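Local coordinates for methyl-accepting chemotaxis protein (Vibrio parahaemolyticus, PDB 4EXO) that probably senses small molecules in the periplasm, binding pyruvate in a PAS-like Cache domain, and passes the signal on to the chemotaxis machinery, at residues N41-A44 against A45-I48. Numbering follows the deposited sequence.
Sequences NKQA and AKEI
The first turns of helix 42-51, a short helix packed beside the sheet of the Cache domain, carry on their outer face an i to i+4 pair, Q43 and E47. In one of the two modelled conformers of E47, the amide nitrogen NE2 of Q43 gives a hydrogen bond to OE2 of E47 at 2.8 Å, nearly straight at 165°; the link is therefore conditional and probably intermittent. In that conformer the carboxylate oxygen accepts with the anti lone pair, the one turned away from its sister oxygen, and lies close to the amide plane of Q43, although the amide and carboxylate planes are 56° apart. Q43 reaches this position with CG anti to its backbone nitrogen (chi1 178°) and a bend at chi2 that carries the amide forward along the helix, toward E47; E47 extends beyond CG to meet it. On the way, E47 CG passes 3.3 Å from Q43 O, the same oxygen that accepts the backbone N-H of E47.

Underneath, the i to i+4 backbone bonds of the helix start from N41 O, which receives A45 N at 3.0 Å, and continue with K46 N on K42 O at 2.8 Å. By A44 O the bond to I48 N has become long and weak, at 3.4 Å. K46 lays its CG 3.3 Å from K42 O before its chain bends at chi3, and its NZ forms a salt bridge with E79.

Round the helix from the Q43-E47 pair, A45 and I48 are buried and, with the partly exposed A44, pack on L32 of helix 30-34; I48 also meets I48 of the second subunit, bringing this helix to the dimer interface. Just ahead of the helix, N41 ties its side-chain ND2 to the carbonyl oxygen of L32 and its backbone N to OD1 of D36.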
loop_
_atom_site.group_PDB
_atom_site.type_symbol
_atom_site.label_atom_id
_atom_site.label_comp_id
_atom_site.label_asym_id
_atom_site.label_seq_id
_atom_site.Cartn_x
_atom_site.Cartn_y
_atom_site.Cartn_z
ATOM N N ASN A 41 7.387 -15.348 -13.544
ATOM C CA ASN A 41 6.725 -14.072 -13.272
ATOM C C ASN A 41 7.518 -13.148 -12.346
ATOM O O ASN A 41 7.038 -12.061 -11.997
ATOM C CB ASN A 41 5.334 -14.339 -12.678
ATOM C CG ASN A 41 4.325 -14.768 -13.732
ATOM O OD1 ASN A 41 4.478 -14.460 -14.928
ATOM N ND2 ASN A 41 3.277 -15.464 -13.296
ATOM N N LYS A 42 8.719 -13.576 -11.948
ATOM C CA LYS A 42 9.519 -12.816 -10.982
ATOM C C LYS A 42 9.862 -11.440 -11.533
ATOM O O LYS A 42 9.782 -10.432 -10.808
ATOM C CB LYS A 42 10.811 -13.548 -10.644
ATOM C CG LYS A 42 10.699 -14.678 -9.656
ATOM C CD LYS A 42 12.090 -15.288 -9.570
ATOM C CE LYS A 42 12.345 -16.040 -8.319
ATOM N NZ LYS A 42 13.767 -16.584 -8.395
ATOM N N GLN A 43 10.231 -11.387 -12.818
ATOM C CA GLN A 43 10.602 -10.122 -13.423
ATOM C C GLN A 43 9.439 -9.137 -13.398
ATOM O O GLN A 43 9.617 -7.955 -13.068
ATOM C CB GLN A 43 11.127 -10.303 -14.860
ATOM C CG GLN A 43 11.485 -9.004 -15.533
ATOM C CD GLN A 43 12.654 -8.285 -14.822
ATOM O OE1 GLN A 43 13.635 -8.919 -14.415
ATOM N NE2 GLN A 43 12.534 -6.958 -14.663
ATOM N N ALA A 44 8.253 -9.613 -13.762
ATOM C CA ALA A 44 7.071 -8.744 -13.743
ATOM C C ALA A 44 6.710 -8.270 -12.314
ATOM O O ALA A 44 6.250 -7.124 -12.111
ATOM C CB ALA A 44 5.871 -9.463 -14.400
ATOM N N ALA A 45 6.886 -9.164 -11.338
ATOM C CA ALA A 45 6.644 -8.800 -9.934
ATOM C C ALA A 45 7.673 -7.777 -9.451
ATOM O O ALA A 45 7.323 -6.837 -8.741
ATOM C CB ALA A 45 6.657 -10.032 -9.045
ATOM N N LYS A 46 8.944 -7.961 -9.805
ATOM C CA LYS A 46 9.950 -6.942 -9.500
ATOM C C LYS A 46 9.593 -5.571 -9.999
ATOM O O LYS A 46 9.764 -4.603 -9.262
ATOM C CB LYS A 46 11.357 -7.279 -10.052
ATOM C CG LYS A 46 12.048 -8.432 -9.393
ATOM C CD LYS A 46 13.387 -8.703 -10.133
ATOM C CE LYS A 46 14.265 -7.433 -10.176
ATOM N NZ LYS A 46 15.605 -7.678 -10.812
ATOM N N GLU A 47 9.085 -5.473 -11.224
ATOM C CA GLU A 47 8.753 -4.167 -11.795
ATOM C C GLU A 47 7.630 -3.417 -11.065
ATOM O O GLU A 47 7.655 -2.170 -10.949
ATOM C CB GLU A 47 8.486 -4.326 -13.292
ATOM C CG GLU A 47 9.764 -4.743 -14.002
ATOM C CD GLU A 47 9.555 -5.084 -15.455
ATOM O OE1 GLU A 47 8.492 -4.707 -16.007
ATOM O OE2 GLU A 47 10.464 -5.721 -16.034
ATOM N N ILE A 48 6.668 -4.170 -10.544
ATOM C CA ILE A 48 5.609 -3.613 -9.721
ATOM C C ILE A 48 6.158 -3.190 -8.345
ATOM O O ILE A 48 5.919 -2.069 -7.883
ATOM C CB ILE A 48 4.451 -4.635 -9.515
ATOM C CG1 ILE A 48 3.751 -4.909 -10.867
ATOM C CG2 ILE A 48 3.481 -4.097 -8.473
ATOM C CD1 ILE A 48 2.907 -6.145 -10.863
#